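Local coordinates for protein guanine deaminase (Escherichia coli, PDB 6OHB) that catalyses the zinc-dependent hydrolytic deamination of guanine to xanthine and ammonia, a step in purine breakdown, at residues D80-Y85 with F274-H279; H235-E240 with G325-A330; I425-T428 with R433-Y436; G134-L139 with E385-V390. All coordinates share one frame; numbering follows the deposited sequence.

Interaction 1 (D80-Y85 with F274-H279). With ZN (zinc ion), chain E.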
loop_
_atom_site.group_PDB
_atom_site.type_symbol
_atom_site.label_atom_id
_atom_site.label_comp_id
_atom_site.label_asym_id
_atom_site.label_seq_id
_atom_site.Cartn_x
_atom_site.Cartn_y
_atom_site.Cartn_z
ATOM N N ASP A 80 9.323 15.000 4.453
ATOM C CA ASP A 80 8.826 13.989 5.382
ATOM C C ASP A 80 8.842 14.578 6.790
ATOM O O ASP A 80 9.912 14.746 7.383
ATOM C CB ASP A 80 9.704 12.740 5.301
ATOM C CG ASP A 80 9.062 11.520 5.940
ATOM O OD1 ASP A 80 8.226 11.677 6.860
ATOM O OD2 ASP A 80 9.412 10.396 5.519
ATOM N N THR A 81 7.660 14.846 7.347
ATOM C CA THR A 81 7.581 15.641 8.569
ATOM C C THR A 81 7.598 14.831 9.867
ATOM O O THR A 81 7.524 15.438 10.941
ATOM C CB THR A 81 6.331 16.528 8.550
ATOM O OG1 THR A 81 5.152 15.715 8.474
ATOM C CG2 THR A 81 6.373 17.496 7.367
ATOM N N HIS A 82 7.722 13.503 9.814
ATOM C CA HIS A 82 7.908 12.714 11.038
ATOM C C HIS A 82 8.446 11.341 10.653
ATOM O O HIS A 82 7.740 10.556 10.014
ATOM C CB HIS A 82 6.608 12.587 11.835
ATOM C CG HIS A 82 6.740 11.767 13.083
ATOM N ND1 HIS A 82 7.415 12.209 14.201
ATOM C CD2 HIS A 82 6.290 10.525 13.386
ATOM C CE1 HIS A 82 7.369 11.280 15.139
ATOM N NE2 HIS A 82 6.691 10.249 14.670
ATOM N N ILE A 83 9.682 11.057 11.048
ATOM C CA ILE A 83 10.307 9.771 10.762
ATOM C C ILE A 83 11.320 9.488 11.865
ATOM O O ILE A 83 11.969 10.404 12.377
ATOM C CB ILE A 83 10.935 9.767 9.348
ATOM C CG1 ILE A 83 11.553 8.405 9.026
ATOM C CG2 ILE A 83 11.940 10.908 9.183
ATOM C CD1 ILE A 83 11.981 8.259 7.576
ATOM N N HIS A 84 11.421 8.218 12.258
ATOM C CA HIS A 84 12.318 7.775 13.323
ATOM C C HIS A 84 13.556 7.134 12.683
ATOM O O HIS A 84 13.454 6.084 12.040
ATOM C CB HIS A 84 11.605 6.797 14.269
ATOM C CG HIS A 84 10.445 7.380 15.037
ATOM N ND1 HIS A 84 10.521 7.688 16.381
ATOM C CD2 HIS A 84 9.166 7.635 14.673
ATOM C CE1 HIS A 84 9.353 8.143 16.799
ATOM N NE2 HIS A 84 8.518 8.130 15.780
ATOM N N TYR A 85 14.718 7.783 12.837
ATOM C CA TYR A 85 15.973 7.242 12.308
ATOM C C TYR A 85 16.338 5.853 12.836
ATOM O O TYR A 85 16.673 4.978 12.017
ATOM C CB TYR A 85 17.091 8.269 12.555
ATOM C CG TYR A 85 18.469 7.731 12.908
ATOM C CD1 TYR A 85 19.197 6.950 12.012
ATOM C CD2 TYR A 85 19.059 8.041 14.132
ATOM C CE1 TYR A 85 20.456 6.472 12.335
ATOM C CE2 TYR A 85 20.323 7.570 14.461
ATOM C CZ TYR A 85 21.015 6.787 13.561
ATOM O OH TYR A 85 22.270 6.317 13.891
ATOM N N PHE A 274 3.610 18.328 15.931
ATOM C CA PHE A 274 3.009 17.284 16.747
ATOM C C PHE A 274 2.569 16.155 15.826
ATOM O O PHE A 274 1.721 16.354 14.947
ATOM C CB PHE A 274 1.835 17.841 17.553
ATOM C CG PHE A 274 2.227 18.957 18.484
ATOM C CD1 PHE A 274 2.786 18.679 19.720
ATOM C CD2 PHE A 274 2.058 20.284 18.112
ATOM C CE1 PHE A 274 3.163 19.698 20.576
ATOM C CE2 PHE A 274 2.433 21.310 18.961
ATOM C CZ PHE A 274 2.986 21.017 20.197
ATOM N N ALA A 275 3.153 14.984 16.030
ATOM C CA ALA A 275 2.873 13.819 15.208
ATOM C C ALA A 275 1.558 13.168 15.613
ATOM O O ALA A 275 1.220 13.103 16.802
ATOM C CB ALA A 275 4.010 12.805 15.321
ATOM N N HIS A 276 0.806 12.735 14.592
ATOM C CA HIS A 276 -0.392 11.898 14.659
ATOM C C HIS A 276 -1.653 12.729 14.852
ATOM O O HIS A 276 -2.384 12.955 13.883
ATOM C CB HIS A 276 -0.251 10.821 15.738
ATOM C CG HIS A 276 0.925 9.920 15.525
ATOM N ND1 HIS A 276 1.030 9.082 14.436
ATOM C CD2 HIS A 276 2.053 9.738 16.251
ATOM C CE1 HIS A 276 2.170 8.417 14.503
ATOM N NE2 HIS A 276 2.811 8.796 15.596
ATOM N N CYS A 277 -1.920 13.193 16.077
ATOM C CA CYS A 277 -3.067 14.070 16.338
ATOM C C CYS A 277 -4.370 13.440 15.854
ATOM O O CYS A 277 -5.192 14.089 15.201
ATOM C CB CYS A 277 -2.867 15.443 15.694
ATOM S SG CYS A 277 -1.476 16.365 16.369
ATOM N N VAL A 278 -4.552 12.157 16.171
ATOM C CA VAL A 278 -5.700 11.410 15.667
ATOM C C VAL A 278 -6.954 11.674 16.497
ATOM O O VAL A 278 -8.064 11.713 15.953
ATOM C CB VAL A 278 -5.358 9.908 15.634
ATOM C CG1 VAL A 278 -6.528 9.091 15.112
ATOM C CG2 VAL A 278 -4.103 9.671 14.801
ATOM N N HIS A 279 -6.808 11.886 17.803
ATOM C CA HIS A 279 -7.935 12.067 18.721
ATOM C C HIS A 279 -7.769 13.400 19.439
ATOM O O HIS A 279 -7.289 13.447 20.573
ATOM C CB HIS A 279 -8.022 10.900 19.712
ATOM C CG HIS A 279 -8.006 9.555 19.060
ATOM N ND1 HIS A 279 -9.078 9.066 18.345
ATOM C CD2 HIS A 279 -7.046 8.601 19.002
ATOM C CE1 HIS A 279 -8.782 7.865 17.879
ATOM N NE2 HIS A 279 -7.555 7.559 18.264
HETATM ZN ZN ZN E . 6.657 8.469 15.600
#
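The imidazole of His82 carries the methyl group of Ala275 squarely over one face. Ala275 CB lies 3.5 Å from the His82 ring centroid, only 4° off the ring normal, so this is a CH-pi contact. The methyl sits over the ring centre, with Ala275 CB 3.6 to 3.8 Å from each atom of the His82 ring. The ring of His276 approaches obliquely. Its centroid is 5.6 Å from that of His82, with the planes at 74°. The two nitrogens of His82 have separate tasks. His82 NE2 binds the zinc ion at 2.0 Å, while ND1 is hydrogen-bonded to His235 NE2, a second-shell contact that helps to fix the ring rotation. The ring of His237 stands at about a right angle to it.

His82 and His84 form the HxH motif at the end of strand 73-84, the first strand of the amidohydrolase TIM-like barrel. The residue between them, Ile83, packs on Ala138 and Val140 of the next barrel strand. His84 NE2 binds the same zinc at 1.9 Å. The His82 ring extends from the strand with CG anti to the backbone N (chi1 179°), which carries NE2 to the metal. His237 and Asp327 complete the zinc site.

The chain turns a corner at Ala275, just past strand 272-274. His276 comes toward the metal without joining its shell: His276 NE2 is 3.9 Å from the zinc and 4.2 Å from His82 NE2. Its other nitrogen, ND1, is hydrogen-bonded to Asn302 OD1.

Interaction 2 (H235-E240 with G325-A330). With ZN (zinc ion), chain E.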
loop_
_atom_site.group_PDB
_atom_site.type_symbol
_atom_site.label_atom_id
_atom_site.label_comp_id
_atom_site.label_asym_id
_atom_site.label_seq_id
_atom_site.Cartn_x
_atom_site.Cartn_y
_atom_site.Cartn_z
ATOM N N HIS A 235 9.486 19.047 18.423
ATOM C CA HIS A 235 8.976 17.885 17.704
ATOM C C HIS A 235 8.568 16.822 18.711
ATOM O O HIS A 235 9.420 16.327 19.454
ATOM C CB HIS A 235 10.047 17.349 16.752
ATOM C CG HIS A 235 9.575 16.242 15.867
ATOM N ND1 HIS A 235 10.437 15.346 15.272
ATOM C CD2 HIS A 235 8.330 15.892 15.467
ATOM C CE1 HIS A 235 9.742 14.493 14.542
ATOM N NE2 HIS A 235 8.462 14.802 14.644
ATOM N N THR A 236 7.288 16.446 18.729
ATOM C CA THR A 236 6.874 15.402 19.662
ATOM C C THR A 236 5.629 14.697 19.139
ATOM O O THR A 236 5.039 15.113 18.144
ATOM C CB THR A 236 6.638 15.987 21.066
ATOM O OG1 THR A 236 6.491 14.923 22.012
ATOM C CG2 THR A 236 5.393 16.869 21.088
ATOM N N HIS A 237 5.229 13.623 19.826
ATOM C CA HIS A 237 4.016 12.881 19.494
ATOM C C HIS A 237 2.831 13.439 20.294
ATOM O O HIS A 237 3.001 13.914 21.421
ATOM C CB HIS A 237 4.192 11.383 19.789
ATOM C CG HIS A 237 5.138 10.660 18.867
ATOM N ND1 HIS A 237 6.492 10.551 19.112
ATOM C CD2 HIS A 237 4.906 9.951 17.734
ATOM C CE1 HIS A 237 7.056 9.829 18.157
ATOM N NE2 HIS A 237 6.116 9.455 17.306
ATOM N N LEU A 238 1.623 13.386 19.712
ATOM C CA LEU A 238 0.455 13.951 20.388
ATOM C C LEU A 238 -0.828 13.236 19.979
ATOM O O LEU A 238 -1.144 13.180 18.788
ATOM C CB LEU A 238 0.323 15.454 20.091
ATOM C CG LEU A 238 -0.895 16.204 20.653
ATOM C CD1 LEU A 238 -0.789 16.329 22.163
ATOM C CD2 LEU A 238 -1.013 17.580 20.008
ATOM N N CYS A 239 -1.572 12.741 20.971
ATOM C CA CYS A 239 -2.876 12.091 20.801
ATOM C C CYS A 239 -2.907 11.134 19.607
ATOM O O CYS A 239 -3.748 11.229 18.712
ATOM C CB CYS A 239 -3.999 13.126 20.694
ATOM S SG CYS A 239 -3.948 14.451 21.916
ATOM N N GLU A 240 -2.000 10.164 19.646
ATOM C CA GLU A 240 -2.006 9.113 18.638
ATOM C C GLU A 240 -3.039 8.040 18.972
ATOM O O GLU A 240 -3.745 7.550 18.081
ATOM C CB GLU A 240 -0.604 8.496 18.523
ATOM C CG GLU A 240 -0.461 7.371 17.502
ATOM C CD GLU A 240 0.970 6.848 17.407
ATOM O OE1 GLU A 240 1.814 7.280 18.222
ATOM O OE2 GLU A 240 1.255 6.000 16.531
ATOM N N GLY A 325 4.011 12.527 7.241
ATOM C CA GLY A 325 5.115 11.781 7.815
ATOM C C GLY A 325 4.923 10.294 7.597
ATOM O O GLY A 325 3.804 9.804 7.460
ATOM N N THR A 326 6.042 9.580 7.517
ATOM C CA THR A 326 6.010 8.127 7.350
ATOM C C THR A 326 5.911 7.298 8.646
ATOM O O THR A 326 5.438 6.153 8.566
ATOM C CB THR A 326 7.236 7.655 6.554
ATOM O OG1 THR A 326 8.437 8.056 7.219
ATOM C CG2 THR A 326 7.221 8.224 5.144
ATOM N N ASP A 327 6.263 7.860 9.817
ATOM C CA ASP A 327 6.596 7.126 11.063
ATOM C C ASP A 327 7.316 5.834 10.735
ATOM O O ASP A 327 6.928 4.757 11.185
ATOM C CB ASP A 327 5.412 6.892 12.036
ATOM C CG ASP A 327 5.833 7.226 13.521
ATOM O OD1 ASP A 327 7.000 7.376 13.751
ATOM O OD2 ASP A 327 5.155 7.335 14.534
ATOM N N ILE A 328 8.365 5.951 9.909
ATOM C CA ILE A 328 9.195 4.783 9.644
ATOM C C ILE A 328 9.618 4.198 10.975
ATOM O O ILE A 328 9.881 4.932 11.932
ATOM C CB ILE A 328 10.390 5.129 8.735
ATOM C CG1 ILE A 328 9.987 4.979 7.273
ATOM C CG2 ILE A 328 11.604 4.264 9.040
ATOM C CD1 ILE A 328 9.810 3.510 6.887
ATOM N N GLY A 329 9.668 2.869 11.036
ATOM C CA GLY A 329 9.550 2.136 12.277
ATOM C C GLY A 329 8.194 1.454 12.286
ATOM O O GLY A 329 8.064 0.308 11.842
ATOM N N ALA A 330 7.170 2.159 12.782
ATOM C CA ALA A 330 5.813 1.625 12.739
ATOM C C ALA A 330 5.289 1.617 11.313
ATOM O O ALA A 330 4.582 0.687 10.906
ATOM C CB ALA A 330 4.888 2.428 13.654
HETATM ZN ZN ZN E . 6.657 8.469 15.600
#
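His237 NE2 and both carboxylate oxygens of Asp327 grip the same zinc ion. His237 NE2 is 2.0 Å from the metal. Asp327 OD1 and OD2 are each 2.2 Å from the zinc. The exact placing of OD1, and so the bidentate grip, is doubtful, because OD1 crowds His84 CD2. The two side chains come from opposite directions and meet at the metal. Asp327 OD2 lies at the edge of the His237 ring, in its plane, with 3.6 Å between OD2 and His237 NE2. The ring and carboxylate planes are 27° apart. His82 and His84 complete the site.

With CG anti to the carbonyl carbon, beside the backbone N (chi1 -70°), the His237 ring reaches across to put NE2 on the zinc. Its ND1 is hydrogen-bonded to the backbone oxygen of Arg209, which fixes the rotation of the ring. Ala275 packs against it. Glu240 points toward the 325-330 loop; its OE2 is 4.6 Å from Asp327 OD2, with no contact between them.

The ligands come from strand 233-238 and from the loop after strand 321-324, the fifth and eighth strands of the barrel. With three histidine nitrogens and one carboxylate, the zinc probably keeps enough positive charge to polarise a water for hydrolysis.

Interaction 3 (I425-T428 with R433-Y436)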
loop_
_atom_site.group_PDB
_atom_site.type_symbol
_atom_site.label_atom_id
_atom_site.label_comp_id
_atom_site.label_asym_id
_atom_site.label_seq_id
_atom_site.Cartn_x
_atom_site.Cartn_y
_atom_site.Cartn_z
ATOM N N ILE A 425 11.477 6.872 -8.660
ATOM C CA ILE A 425 12.514 7.855 -8.370
ATOM C C ILE A 425 13.703 7.555 -9.274
ATOM O O ILE A 425 14.423 6.575 -9.067
ATOM C CB ILE A 425 12.920 7.826 -6.893
ATOM C CG1 ILE A 425 11.691 7.931 -5.983
ATOM C CG2 ILE A 425 13.900 8.932 -6.584
ATOM C CD1 ILE A 425 10.918 9.174 -6.146
ATOM N N TYR A 426 13.919 8.414 -10.273
ATOM C CA TYR A 426 14.983 8.226 -11.256
ATOM C C TYR A 426 16.259 8.959 -10.854
ATOM O O TYR A 426 17.361 8.406 -10.971
ATOM C CB TYR A 426 14.494 8.699 -12.633
ATOM C CG TYR A 426 15.445 8.487 -13.795
ATOM C CD1 TYR A 426 15.719 7.209 -14.283
ATOM C CD2 TYR A 426 16.042 9.574 -14.431
ATOM C CE1 TYR A 426 16.581 7.017 -15.362
ATOM C CE2 TYR A 426 16.905 9.395 -15.513
ATOM C CZ TYR A 426 17.172 8.118 -15.972
ATOM O OH TYR A 426 18.028 7.944 -17.041
ATOM N N ARG A 427 16.130 10.198 -10.383
ATOM C CA ARG A 427 17.290 10.945 -9.914
ATOM C C ARG A 427 16.872 11.789 -8.717
ATOM O O ARG A 427 15.729 12.245 -8.635
ATOM C CB ARG A 427 17.881 11.867 -11.010
ATOM C CG ARG A 427 18.425 11.188 -12.281
ATOM C CD ARG A 427 19.810 10.587 -12.079
ATOM N NE ARG A 427 20.359 10.014 -13.310
ATOM C CZ ARG A 427 20.080 8.794 -13.773
ATOM N NH1 ARG A 427 19.246 7.988 -13.117
ATOM N NH2 ARG A 427 20.642 8.374 -14.900
ATOM N N THR A 428 17.807 12.004 -7.793
ATOM C CA THR A 428 17.585 12.916 -6.678
ATOM C C THR A 428 18.750 13.895 -6.591
ATOM O O THR A 428 19.916 13.479 -6.494
ATOM C CB THR A 428 17.407 12.170 -5.344
ATOM O OG1 THR A 428 16.287 11.283 -5.442
ATOM C CG2 THR A 428 17.152 13.156 -4.206
ATOM N N ARG A 433 23.006 19.345 -6.406
ATOM C CA ARG A 433 23.971 18.310 -6.734
ATOM C C ARG A 433 23.250 16.974 -6.858
ATOM O O ARG A 433 22.388 16.645 -6.036
ATOM C CB ARG A 433 25.044 18.242 -5.641
ATOM C CG ARG A 433 26.304 17.485 -5.992
ATOM C CD ARG A 433 27.410 17.841 -5.002
ATOM N NE ARG A 433 27.713 19.274 -5.014
ATOM C CZ ARG A 433 27.430 20.118 -4.025
ATOM N NH1 ARG A 433 26.830 19.683 -2.921
ATOM N NH2 ARG A 433 27.746 21.405 -4.141
ATOM N N LEU A 434 23.613 16.205 -7.879
ATOM C CA LEU A 434 23.063 14.866 -8.049
ATOM C C LEU A 434 23.602 13.968 -6.943
ATOM O O LEU A 434 24.800 13.666 -6.910
ATOM C CB LEU A 434 23.408 14.320 -9.431
ATOM C CG LEU A 434 22.973 12.877 -9.702
ATOM C CD1 LEU A 434 21.471 12.747 -9.535
ATOM C CD2 LEU A 434 23.387 12.452 -11.102
ATOM N N VAL A 435 22.726 13.536 -6.036
ATOM C CA VAL A 435 23.141 12.686 -4.926
ATOM C C VAL A 435 22.558 11.286 -5.000
ATOM O O VAL A 435 22.944 10.434 -4.180
ATOM C CB VAL A 435 22.801 13.324 -3.563
ATOM C CG1 VAL A 435 23.611 14.596 -3.357
ATOM C CG2 VAL A 435 21.312 13.614 -3.466
ATOM N N TYR A 436 21.642 11.013 -5.929
ATOM C CA TYR A 436 21.220 9.627 -6.112
ATOM C C TYR A 436 20.795 9.391 -7.552
ATOM O O TYR A 436 20.089 10.215 -8.141
ATOM C CB TYR A 436 20.078 9.238 -5.166
ATOM C CG TYR A 436 19.372 7.948 -5.543
ATOM C CD1 TYR A 436 19.876 6.710 -5.152
ATOM C CD2 TYR A 436 18.190 7.969 -6.281
ATOM C CE1 TYR A 436 19.223 5.524 -5.492
ATOM C CE2 TYR A 436 17.534 6.799 -6.628
ATOM C CZ TYR A 436 18.052 5.580 -6.229
ATOM O OH TYR A 436 17.399 4.417 -6.575
HETATM O O HOH W 1 14.942 4.611 -6.740
#
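Thr428 and Tyr436 form an antiparallel hydrogen-bonded pair. Thr428 N donates to Tyr436 O at 2.9 Å, nearly straight at 165°. Thr428 O accepts two bonds, from Tyr436 N at 3.1 Å and from Val435 N at 2.8 Å. Both donors lie in its carbonyl plane. Val435 and Tyr436 thus face one residue, a classic beta bulge in the hairpin of strands 425-430 and 433-437. Tyr426 and Arg427 form a second bulge, facing Val390 of strand 388-391.

The apolar contacts flank these bonds. Arg427 CD touches Leu434 CD1 at 3.7 Å, and the two side chains cross obliquely. On the other face, the methylene of Tyr436 packs on Thr428 CB, and the Tyr436 side chain touches Leu131 and Arg132 of helix 116-132.

Among the polar side chains, Arg427 bends at chi2 (-79°), which brings its guanidinium back over Tyr426. There Arg427 NH1 sits over the centre of the Tyr426 ring, 3.4 Å above its plane. Arg427 NH1 also donates to Tyr426 O at 2.9 Å, from above the carbonyl plane, 44° out of it. With an alanine here, Tyr426 O would probably lose its bond from NH1, one face of the Tyr426 ring its cover, and Leu434 CD1 the methylene beside it. Thr428 OG1 is hydrogen-bonded to Leu131 O. Ile425 O lies in plane at the edge of the Tyr436 ring, and a water sits between it and Tyr436 OH.

Interaction 4 (G134-L139 with E385-V390)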
loop_
_atom_site.group_PDB
_atom_site.type_symbol
_atom_site.label_atom_id
_atom_site.label_comp_id
_atom_site.label_asym_id
_atom_site.label_seq_id
_atom_site.Cartn_x
_atom_site.Cartn_y
_atom_site.Cartn_z
ATOM N N GLY A 134 13.189 9.998 -2.896
ATOM C CA GLY A 134 12.878 11.368 -3.241
ATOM C C GLY A 134 12.614 12.291 -2.075
ATOM O O GLY A 134 12.143 13.411 -2.295
ATOM N N THR A 135 12.867 11.849 -0.845
ATOM C CA THR A 135 12.762 12.711 0.324
ATOM C C THR A 135 14.059 13.498 0.478
ATOM O O THR A 135 15.123 12.911 0.700
ATOM C CB THR A 135 12.491 11.871 1.573
ATOM O OG1 THR A 135 11.208 11.247 1.459
ATOM C CG2 THR A 135 12.530 12.728 2.825
ATOM N N THR A 136 13.984 14.826 0.370
ATOM C CA THR A 136 15.196 15.621 0.494
ATOM C C THR A 136 15.253 16.406 1.790
ATOM O O THR A 136 16.335 16.860 2.172
ATOM C CB THR A 136 15.340 16.603 -0.682
ATOM O OG1 THR A 136 14.185 17.446 -0.763
ATOM C CG2 THR A 136 15.515 15.860 -2.000
ATOM N N THR A 137 14.130 16.534 2.488
ATOM C CA THR A 137 14.085 17.194 3.780
ATOM C C THR A 137 13.209 16.372 4.704
ATOM O O THR A 137 12.101 15.979 4.325
ATOM C CB THR A 137 13.540 18.616 3.649
ATOM O OG1 THR A 137 14.575 19.469 3.148
ATOM C CG2 THR A 137 13.036 19.135 4.992
ATOM N N ALA A 138 13.708 16.110 5.908
ATOM C CA ALA A 138 12.962 15.332 6.879
ATOM C C ALA A 138 13.118 15.947 8.260
ATOM O O ALA A 138 14.155 16.524 8.592
ATOM C CB ALA A 138 13.417 13.864 6.904
ATOM N N LEU A 139 12.061 15.822 9.054
ATOM C CA LEU A 139 12.099 16.108 10.481
ATOM C C LEU A 139 12.211 14.753 11.172
ATOM O O LEU A 139 11.294 13.930 11.085
ATOM C CB LEU A 139 10.854 16.880 10.907
ATOM C CG LEU A 139 10.549 16.982 12.401
ATOM C CD1 LEU A 139 11.704 17.628 13.155
ATOM C CD2 LEU A 139 9.251 17.751 12.616
ATOM N N GLU A 385 16.357 26.799 -2.597
ATOM C CA GLU A 385 17.377 25.761 -2.604
ATOM C C GLU A 385 16.983 24.641 -3.562
ATOM O O GLU A 385 15.826 24.212 -3.606
ATOM C CB GLU A 385 17.596 25.232 -1.188
ATOM C CG GLU A 385 18.045 26.340 -0.244
ATOM C CD GLU A 385 18.072 25.930 1.213
ATOM O OE1 GLU A 385 17.590 24.821 1.545
ATOM O OE2 GLU A 385 18.573 26.738 2.028
ATOM N N ALA A 386 17.956 24.178 -4.346
ATOM C CA ALA A 386 17.688 23.268 -5.462
ATOM C C ALA A 386 17.722 21.815 -4.982
ATOM O O ALA A 386 18.646 21.049 -5.249
ATOM C CB ALA A 386 18.681 23.517 -6.594
ATOM N N ASP A 387 16.664 21.445 -4.265
ATOM C CA ASP A 387 16.397 20.064 -3.874
ATOM C C ASP A 387 15.255 19.588 -4.758
ATOM O O ASP A 387 14.137 20.098 -4.646
ATOM C CB ASP A 387 15.990 19.957 -2.404
ATOM C CG ASP A 387 17.066 20.423 -1.442
ATOM O OD1 ASP A 387 18.255 20.499 -1.830
ATOM O OD2 ASP A 387 16.705 20.717 -0.280
ATOM N N PHE A 388 15.515 18.622 -5.636
ATOM C CA PHE A 388 14.435 18.175 -6.502
ATOM C C PHE A 388 14.648 16.723 -6.907
ATOM O O PHE A 388 15.716 16.143 -6.704
ATOM C CB PHE A 388 14.281 19.076 -7.737
ATOM C CG PHE A 388 15.507 19.151 -8.615
ATOM C CD1 PHE A 388 16.518 20.059 -8.346
ATOM C CD2 PHE A 388 15.621 18.343 -9.739
ATOM C CE1 PHE A 388 17.635 20.143 -9.165
ATOM C CE2 PHE A 388 16.731 18.423 -10.563
ATOM C CZ PHE A 388 17.741 19.325 -10.274
ATOM N N VAL A 389 13.590 16.139 -7.466
ATOM C CA VAL A 389 13.542 14.727 -7.817
ATOM C C VAL A 389 13.073 14.597 -9.260
ATOM O O VAL A 389 12.048 15.176 -9.646
ATOM C CB VAL A 389 12.609 13.932 -6.882
ATOM C CG1 VAL A 389 12.690 12.438 -7.193
ATOM C CG2 VAL A 389 12.948 14.208 -5.427
ATOM N N VAL A 390 13.825 13.846 -10.054
ATOM C CA VAL A 390 13.385 13.421 -11.376
ATOM C C VAL A 390 12.675 12.082 -11.209
ATOM O O VAL A 390 13.291 11.102 -10.765
ATOM C CB VAL A 390 14.569 13.307 -12.346
ATOM C CG1 VAL A 390 14.077 13.015 -13.748
ATOM C CG2 VAL A 390 15.408 14.585 -12.306
HETATM O O HOH W 2 14.078 19.830 0.292
HETATM O O HOH W 3 17.990 18.925 1.428
#
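Gly134 meets Val389 first: Gly134 O lies 3.3 Å from Val389 CG2. Gly134 has positive phi and is the C-prime residue of the Schellman motif that ends helix 116-132. A CB on it would stand only 3.4 Å from Val389 CG2 and would also press on the preceding carbonyl. Thr135 points away from Asp387 and Val389, and its side chain touches Asp80.

Thr136 turns back to Asp387, and the two side chains cross. Thr136 OG1 touches Asp387 CB at 3.5 Å. This hydroxyl lies between the backbone N and the carbonyl carbon (chi1 57°). Thr136 OG1 is 2.6 Å from a water, which donates to Asp387 OD2. A second water donates to Thr136 O and to the same Asp387 OD2.

Where they touch, 134-137 and 387-389 run roughly antiparallel, 159° apart, without pairing their backbones. Strand 135-141, the second of the barrel, and strand 388-391 both pair with the long strand 73-84. This is consistent with the junction between the barrel and the small beta domain of amidohydrolases.

Thr137 OG1 is a further partner of the first water, at 2.9 Å, and is also hydrogen-bonded to Arg162 O. Asp387 OD2, held by both waters, forms a salt bridge with Arg201, while its OD1 accepts from Asp431 N.

Overall arrangement
Interactions 1 and 2 are two halves of one zinc site, with centres 3 Å apart. His82 and His84 come from the first, His237 and Asp327 from the second. The backbones join too: Cys277 N lies 2.8 Å from Leu238 O, a probable hydrogen bond. Interaction 4 is centred about 19 Å from the centre of interaction 1, but reaches it along neighbouring barrel strands, where Asp80 O and Leu139 N are 2.9 Å apart. Interactions 3 and 4 have centres 9 Å apart and meet through strands 388-391 and 425-430, with Tyr426 N 2.8 Å from Val390 O. The centre of interaction 3 is about 26 Å from that of interaction 1, away from the active site.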